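Local atomic coordinates of fructosyl amine: oxygen oxidoreductase (Aspergillus fumigatus, PDB entry 3DJE), a protein that oxidatively deglycates fructosyl amino acids, using a bound FAD and molecular oxygen to break the bond between the sugar and the amine. Residues A[279-284]-A[310-315]; A[259-264]-A[410-415]. All blocks are in the same frame, centred on the assembly; numbering follows the deposited sequence.

Contact 1: A[279-284]-A[310-315]. With FSA (1-S-(carboxymethyl)-1-thio-beta-D-fructopyranose), chain D.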
ATOM      1  N   ASP A 279      -9.505  -7.432  -7.756  1.00 14.33           N
ATOM      2  CA  ASP A 279     -10.201  -8.577  -7.163  1.00 14.73           C
ATOM      3  C   ASP A 279      -9.695  -8.786  -5.742  1.00 14.83           C
ATOM      4  O   ASP A 279      -8.498  -8.940  -5.534  1.00 14.71           O
ATOM      5  CB  ASP A 279      -9.999  -9.846  -8.004  1.00 15.06           C
ATOM      6  CG  ASP A 279      -8.517 -10.219  -8.211  1.00 16.84           C
ATOM      7  OD1 ASP A 279      -7.713  -9.357  -8.657  1.00 16.42           O
ATOM      8  OD2 ASP A 279      -8.156 -11.394  -7.945  1.00 18.15           O
ATOM      9  N   GLU A 280     -10.594  -8.798  -4.761  1.00 14.78           N
ATOM     10  CA  GLU A 280     -10.166  -8.988  -3.379  1.00 15.16           C
ATOM     11  C   GLU A 280      -9.930 -10.465  -3.033  1.00 15.02           C
ATOM     12  O   GLU A 280     -10.658 -11.356  -3.468  1.00 15.67           O
ATOM     13  CB  GLU A 280     -11.146  -8.312  -2.396  1.00 15.80           C
ATOM     14  CG  GLU A 280     -10.754  -8.359  -0.904  1.00 16.67           C
ATOM     15  CD  GLU A 280      -9.441  -7.632  -0.535  1.00 19.01           C
ATOM     16  OE1 GLU A 280      -8.901  -6.862  -1.365  1.00 19.84           O
ATOM     17  OE2 GLU A 280      -8.945  -7.845   0.596  1.00 18.49           O
ATOM     18  N   HIS A 281      -8.876 -10.691  -2.262  1.00 14.15           N
ATOM     19  CA  HIS A 281      -8.461 -12.022  -1.810  1.00 13.39           C
ATOM     20  C   HIS A 281      -7.390 -11.848  -0.745  1.00 13.51           C
ATOM     21  O   HIS A 281      -6.883 -10.728  -0.561  1.00 12.54           O
ATOM     22  CB  HIS A 281      -7.960 -12.873  -2.985  1.00 13.54           C
ATOM     23  CG  HIS A 281      -6.858 -12.236  -3.776  1.00 13.24           C
ATOM     24  ND1 HIS A 281      -5.563 -12.140  -3.310  1.00 14.35           N
ATOM     25  CD2 HIS A 281      -6.861 -11.657  -5.001  1.00 14.44           C
ATOM     26  CE1 HIS A 281      -4.815 -11.541  -4.218  1.00 13.90           C
ATOM     27  NE2 HIS A 281      -5.572 -11.248  -5.259  1.00 13.01           N
ATOM     28  N   PRO A 282      -7.084 -12.917   0.024  1.00 13.15           N
ATOM     29  CA  PRO A 282      -6.080 -12.821   1.083  1.00 13.35           C
ATOM     30  C   PRO A 282      -4.598 -12.692   0.658  1.00 13.05           C
ATOM     31  O   PRO A 282      -3.740 -12.600   1.533  1.00 13.74           O
ATOM     32  CB  PRO A 282      -6.305 -14.099   1.909  1.00 13.48           C
ATOM     33  CG  PRO A 282      -7.670 -14.597   1.478  1.00 13.13           C
ATOM     34  CD  PRO A 282      -7.752 -14.239   0.046  1.00 13.81           C
ATOM     35  N   GLY A 283      -4.328 -12.661  -0.644  1.00 13.34           N
ATOM     36  CA  GLY A 283      -2.982 -12.384  -1.147  1.00 13.83           C
ATOM     37  C   GLY A 283      -2.245 -13.590  -1.692  1.00 14.64           C
ATOM     38  O   GLY A 283      -2.609 -14.739  -1.392  1.00 14.48           O
ATOM     39  N   TYR A 284      -1.234 -13.319  -2.522  1.00 14.14           N
ATOM     40  CA  TYR A 284      -0.280 -14.334  -3.005  1.00 14.95           C
ATOM     41  C   TYR A 284       1.065 -14.154  -2.313  1.00 15.88           C
ATOM     42  O   TYR A 284       1.607 -13.044  -2.269  1.00 15.26           O
ATOM     43  CB  TYR A 284      -0.026 -14.179  -4.501  1.00 15.00           C
ATOM     44  CG  TYR A 284      -1.171 -14.531  -5.398  1.00 15.24           C
ATOM     45  CD1 TYR A 284      -1.318 -15.829  -5.879  1.00 15.76           C
ATOM     46  CD2 TYR A 284      -2.090 -13.561  -5.808  1.00 16.11           C
ATOM     47  CE1 TYR A 284      -2.369 -16.161  -6.712  1.00 15.25           C
ATOM     48  CE2 TYR A 284      -3.145 -13.875  -6.655  1.00 14.84           C
ATOM     49  CZ  TYR A 284      -3.285 -15.187  -7.098  1.00 16.00           C
ATOM     50  OH  TYR A 284      -4.321 -15.513  -7.937  1.00 17.81           O
ATOM     51  N   GLU A 310      -7.857 -12.793 -13.182  1.00 16.25           N
ATOM     52  CA  GLU A 310      -8.723 -12.285 -14.239  1.00 17.11           C
ATOM     53  C   GLU A 310     -10.161 -12.794 -14.092  1.00 16.73           C
ATOM     54  O   GLU A 310     -11.106 -12.025 -14.233  1.00 17.06           O
ATOM     55  CB  GLU A 310      -8.198 -12.659 -15.619  1.00 17.33           C
ATOM     56  CG  GLU A 310      -9.178 -12.333 -16.738  1.00 18.96           C
ATOM     57  CD  GLU A 310      -8.591 -12.548 -18.127  1.00 21.58           C
ATOM     58  OE1 GLU A 310      -7.660 -13.370 -18.263  1.00 26.14           O
ATOM     59  OE2 GLU A 310      -9.064 -11.899 -19.085  1.00 23.83           O
ATOM     60  N   THR A 311     -10.324 -14.089 -13.830  1.00 17.58           N
ATOM     61  CA  THR A 311     -11.666 -14.667 -13.657  1.00 18.11           C
ATOM     62  C   THR A 311     -12.412 -13.989 -12.502  1.00 18.04           C
ATOM     63  O   THR A 311     -13.592 -13.653 -12.627  1.00 17.92           O
ATOM     64  CB  THR A 311     -11.573 -16.198 -13.462  1.00 18.66           C
ATOM     65  OG1 THR A 311     -10.923 -16.746 -14.610  1.00 20.48           O
ATOM     66  CG2 THR A 311     -12.952 -16.833 -13.323  1.00 19.03           C
ATOM     67  N   ARG A 312     -11.706 -13.741 -11.399  1.00 17.54           N
ATOM     68  CA  ARG A 312     -12.310 -13.068 -10.251  1.00 17.52           C
ATOM     69  C   ARG A 312     -12.691 -11.624 -10.565  1.00 17.18           C
ATOM     70  O   ARG A 312     -13.742 -11.163 -10.143  1.00 16.58           O
ATOM     71  CB  ARG A 312     -11.399 -13.122  -9.027  1.00 17.79           C
ATOM     72  CG  ARG A 312     -11.173 -14.522  -8.478  1.00 18.55           C
ATOM     73  CD  ARG A 312     -10.411 -14.471  -7.166  1.00 18.74           C
ATOM     74  NE  ARG A 312      -9.058 -13.915  -7.332  1.00 17.17           N
ATOM     75  CZ  ARG A 312      -7.942 -14.635  -7.404  1.00 19.36           C
ATOM     76  NH1 ARG A 312      -7.971 -15.964  -7.324  1.00 19.79           N
ATOM     77  NH2 ARG A 312      -6.783 -14.022  -7.558  1.00 17.49           N
ATOM     78  N   VAL A 313     -11.840 -10.927 -11.326  1.00 16.77           N
ATOM     79  CA  VAL A 313     -12.130  -9.554 -11.756  1.00 16.39           C
ATOM     80  C   VAL A 313     -13.407  -9.493 -12.591  1.00 16.27           C
ATOM     81  O   VAL A 313     -14.270  -8.653 -12.345  1.00 15.51           O
ATOM     82  CB  VAL A 313     -10.954  -8.950 -12.572  1.00 16.33           C
ATOM     83  CG1 VAL A 313     -11.364  -7.672 -13.299  1.00 17.05           C
ATOM     84  CG2 VAL A 313      -9.753  -8.701 -11.676  1.00 16.53           C
ATOM     85  N   ARG A 314     -13.525 -10.388 -13.571  1.00 16.26           N
ATOM     86  CA  ARG A 314     -14.687 -10.395 -14.466  1.00 17.02           C
ATOM     87  C   ARG A 314     -15.957 -10.813 -13.728  1.00 16.94           C
ATOM     88  O   ARG A 314     -17.041 -10.328 -14.057  1.00 17.13           O
ATOM     89  CB  ARG A 314     -14.421 -11.247 -15.711  1.00 17.17           C
ATOM     90  CG  ARG A 314     -13.208 -10.751 -16.511  1.00 18.50           C
ATOM     91  CD  ARG A 314     -13.132 -11.344 -17.897  1.00 20.38           C
ATOM     92  NE  ARG A 314     -11.955 -10.873 -18.628  1.00 20.79           N
ATOM     93  CZ  ARG A 314     -11.862  -9.699 -19.251  1.00 20.62           C
ATOM     94  NH1 ARG A 314     -10.740  -9.386 -19.887  1.00 21.25           N
ATOM     95  NH2 ARG A 314     -12.874  -8.833 -19.236  1.00 20.38           N
ATOM     96  N   ALA A 315     -15.812 -11.672 -12.716  1.00 16.98           N
ATOM     97  CA  ALA A 315     -16.933 -12.041 -11.837  1.00 17.31           C
ATOM     98  C   ALA A 315     -17.452 -10.836 -11.046  1.00 16.84           C
ATOM     99  O   ALA A 315     -18.664 -10.629 -10.918  1.00 17.71           O
ATOM    100  CB  ALA A 315     -16.538 -13.174 -10.906  1.00 17.93           C
TER
HETATM  101  OAB FSA D 501      -6.516   0.622   3.063  1.00 21.90           O
HETATM  102  CAL FSA D 501      -7.527   0.647   2.328  1.00 22.15           C
HETATM  103  OAA FSA D 501      -8.524   1.368   2.589  1.00 24.18           O
HETATM  104  CAH FSA D 501      -7.608  -0.220   1.088  1.00 19.02           C
HETATM  105  SAK FSA D 501      -6.228  -1.308   0.933  1.00 17.22           S
HETATM  106  C1  FSA D 501      -6.811  -2.117  -0.531  1.00 15.24           C
HETATM  107  C2  FSA D 501      -6.148  -3.491  -0.702  1.00 14.53           C
HETATM  108  O2  FSA D 501      -6.258  -3.914  -2.072  1.00 15.28           O
HETATM  109  C3  FSA D 501      -6.805  -4.540   0.201  1.00 14.63           C
HETATM  110  O3  FSA D 501      -8.163  -4.762  -0.207  1.00 16.16           O
HETATM  111  C4  FSA D 501      -6.011  -5.849   0.235  1.00 13.28           C
HETATM  112  O4  FSA D 501      -6.561  -6.719   1.238  1.00 14.22           O
HETATM  113  C5  FSA D 501      -4.532  -5.611   0.560  1.00 12.33           C
HETATM  114  O5  FSA D 501      -4.363  -5.206   1.921  1.00 12.84           O
HETATM  115  C6  FSA D 501      -3.969  -4.561  -0.386  1.00 13.35           C
HETATM  116  O6  FSA D 501      -4.764  -3.364  -0.305  1.00 13.74           O
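Asp279 and Val313 bring segment 279-284, on the broken strand 274-289, closest to helix 307-320, with their CA atoms 5.1 Å apart. Arg312 does most of the joining. Its chain bends at chi3 (-64°), and the guanidinium lies side-on to the carboxylate of Asp279, the two planes only 15° apart. Both donors go to one oxygen: NE reaches Asp279 OD2 at 2.7 Å on its anti lone pair, and NH2 meets the same OD2 at 3.0 Å nearly along the C-O bond. Asp279 OD1 is bound by Thr237 OG1 and touches Val313 CG2 at 3.7 Å. The other proton of Arg312 NH2 points almost straight at Tyr284 OH (2.9 Å, 173°), tip to tip, and that hydroxyl is shared with Glu308. These in-plane bonds fix the rotation of the guanidinium. His281 CG stands over one face of it, the ring steeply inclined, with CD2 3.5 Å from Arg312 NH2. Glu280 turns its CB away from the helix and takes hydrogen bonds from FSA O3 to OE1 and from O4 to OE2. A salt bridge thus holds helix 307-320 against strand 274-289 of the mixed sheet, which carries Glu280 to the sugar pocket of this MSOX/MTOX-family flavoenzyme.

Contact 2: A[259-264]-A[410-415]. With FSA (1-S-(carboxymethyl)-1-thio-beta-D-fructopyranose), chain D.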
ATOM      1  N   ASN A 259     -16.206  -4.005  -2.076  1.00 13.02           N
ATOM      2  CA  ASN A 259     -16.772  -5.128  -1.329  1.00 12.97           C
ATOM      3  C   ASN A 259     -15.604  -5.985  -0.886  1.00 12.87           C
ATOM      4  O   ASN A 259     -14.809  -6.447  -1.715  1.00 13.32           O
ATOM      5  CB  ASN A 259     -17.763  -5.929  -2.183  1.00 12.84           C
ATOM      6  CG  ASN A 259     -18.397  -7.091  -1.423  1.00 13.74           C
ATOM      7  OD1 ASN A 259     -17.704  -7.975  -0.929  1.00 15.59           O
ATOM      8  ND2 ASN A 259     -19.729  -7.109  -1.367  1.00 14.95           N
ATOM      9  N   ILE A 260     -15.515  -6.196   0.421  1.00 13.12           N
ATOM     10  CA  ILE A 260     -14.337  -6.830   1.011  1.00 12.89           C
ATOM     11  C   ILE A 260     -14.250  -8.331   0.717  1.00 13.25           C
ATOM     12  O   ILE A 260     -13.261  -8.972   1.060  1.00 13.17           O
ATOM     13  CB  ILE A 260     -14.225  -6.528   2.523  1.00 13.56           C
ATOM     14  CG1 ILE A 260     -15.321  -7.245   3.322  1.00 14.14           C
ATOM     15  CG2 ILE A 260     -14.275  -5.016   2.755  1.00 13.02           C
ATOM     16  CD1 ILE A 260     -15.168  -7.116   4.830  1.00 13.58           C
ATOM     17  N   GLU A 261     -15.279  -8.869   0.065  1.00 13.34           N
ATOM     18  CA  GLU A 261     -15.270 -10.264  -0.380  1.00 14.22           C
ATOM     19  C   GLU A 261     -15.263 -10.430  -1.895  1.00 14.82           C
ATOM     20  O   GLU A 261     -15.364 -11.557  -2.394  1.00 15.68           O
ATOM     21  CB  GLU A 261     -16.499 -10.990   0.183  1.00 13.97           C
ATOM     22  CG  GLU A 261     -16.526 -11.041   1.697  1.00 15.89           C
ATOM     23  CD  GLU A 261     -17.642 -11.907   2.194  1.00 17.77           C
ATOM     24  OE1 GLU A 261     -17.466 -13.154   2.211  1.00 18.78           O
ATOM     25  OE2 GLU A 261     -18.684 -11.336   2.558  1.00 17.53           O
ATOM     26  N   ARG A 262     -15.164  -9.327  -2.635  1.00 14.58           N
ATOM     27  CA  ARG A 262     -15.240  -9.398  -4.086  1.00 14.40           C
ATOM     28  C   ARG A 262     -14.161  -8.554  -4.747  1.00 14.36           C
ATOM     29  O   ARG A 262     -13.455  -9.012  -5.645  1.00 14.57           O
ATOM     30  CB  ARG A 262     -16.619  -8.947  -4.590  1.00 14.54           C
ATOM     31  CG  ARG A 262     -17.799  -9.740  -4.022  1.00 15.83           C
ATOM     32  CD  ARG A 262     -17.852 -11.137  -4.641  1.00 19.57           C
ATOM     33  NE  ARG A 262     -19.092 -11.825  -4.276  1.00 22.34           N
ATOM     34  CZ  ARG A 262     -19.234 -12.644  -3.237  1.00 24.82           C
ATOM     35  NH1 ARG A 262     -18.210 -12.914  -2.438  1.00 24.34           N
ATOM     36  NH2 ARG A 262     -20.421 -13.203  -2.995  1.00 25.78           N
ATOM     37  N   GLY A 263     -14.041  -7.307  -4.311  1.00 13.58           N
ATOM     38  CA  GLY A 263     -13.131  -6.393  -4.975  1.00 13.32           C
ATOM     39  C   GLY A 263     -13.614  -4.959  -4.980  1.00 12.93           C
ATOM     40  O   GLY A 263     -14.610  -4.599  -4.334  1.00 12.65           O
ATOM     41  N   PHE A 264     -12.894  -4.134  -5.724  1.00 11.95           N
ATOM     42  CA  PHE A 264     -13.205  -2.723  -5.755  1.00 11.54           C
ATOM     43  C   PHE A 264     -12.748  -2.059  -7.037  1.00 11.59           C
ATOM     44  O   PHE A 264     -11.922  -2.597  -7.782  1.00 11.68           O
ATOM     45  CB  PHE A 264     -12.617  -2.004  -4.532  1.00 11.85           C
ATOM     46  CG  PHE A 264     -11.121  -2.136  -4.389  1.00 12.81           C
ATOM     47  CD1 PHE A 264     -10.254  -1.189  -4.957  1.00 12.97           C
ATOM     48  CD2 PHE A 264     -10.578  -3.186  -3.648  1.00 13.11           C
ATOM     49  CE1 PHE A 264      -8.859  -1.296  -4.790  1.00 13.71           C
ATOM     50  CE2 PHE A 264      -9.190  -3.313  -3.479  1.00 14.22           C
ATOM     51  CZ  PHE A 264      -8.324  -2.362  -4.057  1.00 14.16           C
ATOM     52  N   GLY A 410      -7.601 -11.350   8.405  1.00 15.90           N
ATOM     53  CA  GLY A 410      -8.824 -10.567   8.291  1.00 16.24           C
ATOM     54  C   GLY A 410      -9.248 -10.232   6.875  1.00 16.15           C
ATOM     55  O   GLY A 410     -10.199  -9.470   6.681  1.00 16.69           O
ATOM     56  N   ARG A 411      -8.564 -10.806   5.887  1.00 15.56           N
ATOM     57  CA  ARG A 411      -8.941 -10.623   4.485  1.00 15.09           C
ATOM     58  C   ARG A 411      -9.816 -11.768   3.987  1.00 15.51           C
ATOM     59  O   ARG A 411      -9.720 -12.900   4.481  1.00 15.89           O
ATOM     60  CB  ARG A 411      -7.705 -10.502   3.590  1.00 14.28           C
ATOM     61  CG  ARG A 411      -6.778  -9.343   3.944  1.00 14.14           C
ATOM     62  CD  ARG A 411      -5.652  -9.289   2.925  1.00 12.55           C
ATOM     63  NE  ARG A 411      -4.779  -8.120   3.079  1.00 13.79           N
ATOM     64  CZ  ARG A 411      -3.589  -8.133   3.679  1.00 13.70           C
ATOM     65  NH1 ARG A 411      -3.110  -9.254   4.227  1.00 14.08           N
ATOM     66  NH2 ARG A 411      -2.856  -7.017   3.735  1.00 11.86           N
ATOM     67  N   PHE A 412     -10.638 -11.455   2.995  1.00 16.23           N
ATOM     68  CA  PHE A 412     -11.579 -12.398   2.397  1.00 16.88           C
ATOM     69  C   PHE A 412     -11.512 -12.342   0.874  1.00 17.25           C
ATOM     70  O   PHE A 412     -10.768 -11.531   0.302  1.00 17.39           O
ATOM     71  CB  PHE A 412     -13.003 -12.093   2.877  1.00 17.91           C
ATOM     72  CG  PHE A 412     -13.194 -12.341   4.338  1.00 18.27           C
ATOM     73  CD1 PHE A 412     -13.482 -13.624   4.799  1.00 20.49           C
ATOM     74  CD2 PHE A 412     -13.038 -11.310   5.262  1.00 20.60           C
ATOM     75  CE1 PHE A 412     -13.641 -13.873   6.166  1.00 21.97           C
ATOM     76  CE2 PHE A 412     -13.192 -11.548   6.628  1.00 21.31           C
ATOM     77  CZ  PHE A 412     -13.495 -12.829   7.079  1.00 21.28           C
ATOM     78  N   GLY A 413     -12.284 -13.202   0.213  1.00 17.50           N
ATOM     79  CA  GLY A 413     -12.381 -13.176  -1.244  1.00 18.29           C
ATOM     80  C   GLY A 413     -11.692 -14.344  -1.934  1.00 18.38           C
ATOM     81  O   GLY A 413     -10.778 -14.964  -1.375  1.00 18.92           O
ATOM     82  N   GLY A 414     -12.126 -14.636  -3.161  1.00 18.62           N
ATOM     83  CA  GLY A 414     -11.538 -15.735  -3.928  1.00 19.76           C
ATOM     84  C   GLY A 414     -11.645 -17.023  -3.128  1.00 20.38           C
ATOM     85  O   GLY A 414     -12.704 -17.305  -2.562  1.00 20.60           O
ATOM     86  N   PRO A 415     -10.540 -17.785  -3.030  1.00 20.78           N
ATOM     87  CA  PRO A 415     -10.579 -19.076  -2.330  1.00 20.77           C
ATOM     88  C   PRO A 415     -10.522 -18.947  -0.817  1.00 20.30           C
ATOM     89  O   PRO A 415     -10.512 -19.962  -0.113  1.00 20.08           O
ATOM     90  CB  PRO A 415      -9.314 -19.777  -2.836  1.00 20.73           C
ATOM     91  CG  PRO A 415      -8.358 -18.666  -3.073  1.00 21.34           C
ATOM     92  CD  PRO A 415      -9.192 -17.488  -3.550  1.00 21.11           C
TER
HETATM   93  OAB FSA D 501      -6.516   0.622   3.063  1.00 21.90           O
HETATM   94  CAL FSA D 501      -7.527   0.647   2.328  1.00 22.15           C
HETATM   95  OAA FSA D 501      -8.524   1.368   2.589  1.00 24.18           O
HETATM   96  CAH FSA D 501      -7.608  -0.220   1.088  1.00 19.02           C
HETATM   97  SAK FSA D 501      -6.228  -1.308   0.933  1.00 17.22           S
HETATM   98  C1  FSA D 501      -6.811  -2.117  -0.531  1.00 15.24           C
HETATM   99  C2  FSA D 501      -6.148  -3.491  -0.702  1.00 14.53           C
HETATM  100  O2  FSA D 501      -6.258  -3.914  -2.072  1.00 15.28           O
HETATM  101  C3  FSA D 501      -6.805  -4.540   0.201  1.00 14.63           C
HETATM  102  O3  FSA D 501      -8.163  -4.762  -0.207  1.00 16.16           O
HETATM  103  C4  FSA D 501      -6.011  -5.849   0.235  1.00 13.28           C
HETATM  104  O4  FSA D 501      -6.561  -6.719   1.238  1.00 14.22           O
HETATM  105  C5  FSA D 501      -4.532  -5.611   0.560  1.00 12.33           C
HETATM  106  O5  FSA D 501      -4.363  -5.206   1.921  1.00 12.84           O
HETATM  107  C6  FSA D 501      -3.969  -4.561  -0.386  1.00 13.35           C
HETATM  108  O6  FSA D 501      -4.764  -3.364  -0.305  1.00 13.74           O
HETATM  109  O   HOH W   1     -10.802  -8.648   2.285  1.00 15.42           O
HETATM  110  O   HOH W   2     -15.327 -14.381   0.787  1.00 28.95           O
HETATM  111  O   HOH W   3     -14.471 -13.502  -4.187  1.00 34.16           O
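Phe412 and Glu261 lie side by side and point the same way, with ring and carboxylate planes 66° apart; Phe412 CB rests 3.9 Å from Glu261 CG, and that CG approaches the ring obliquely. Two other flat groups turn their edges to the bound FSA: the Phe264 ring meets FSA O2 in its plane, with CZ 3.3 Å away, and the Arg411 guanidinium has FSA O4 at its rim. Segment 259-264 is the tight turn of a beta hairpin joining strands 256-259 and 263-265. It holds an Asx turn, in which Asn259 OD1 accepts from Glu261 N, and a classic beta bulge, where Arg262 and Gly263 both face Asn259. Segment 410-415 passes alongside this turn without a direct hydrogen bond, so waters do the joining. One links Ile260 O with Phe412 N, and another donates to Glu261 O and accepts from Gly414 N, each 2.8 Å from that water. The carboxylate of Glu261 reaches on to the amides of Cys101 and Ser102 just ahead of helix 103-113, a position where the helix end would probably favour its negative charge. Phe412 packs against Glu104 and Arg108 of that helix. Arg411 runs extended from CG to NE (chi2 -176°, chi3 174°), which carries NE to the sugar: NE donates to FSA O4 at 2.9 Å and NH2 to FSA O5 at 3.0 Å, while NH1 forms a salt bridge with Asp339. Where the two backbones come closest, Gly413 CA makes a C-H...O contact of 3.6 Å with Glu261 O.

The centres of contacts 1 and 2 lie about 8 Å apart, and the two touch directly. Strands 263-265 and 274-289 are successive in the chain and antiparallel neighbours in the same mixed sheet, where Glu280 N probably donates to Arg262 O at 3.0 Å. In sequence order the segments run 259-264, 279-284, 310-315, 410-415, so contact 1 is nested inside the long loop that contact 2 closes. Contact 1 ties helix 307-320 to the sheet, whereas contact 2 brings in the late loop before strand 419-420. Together they wall one side of the pocket: the FSA O4 hydroxyl donates to Glu280 of contact 1 and accepts from Arg411 of contact 2.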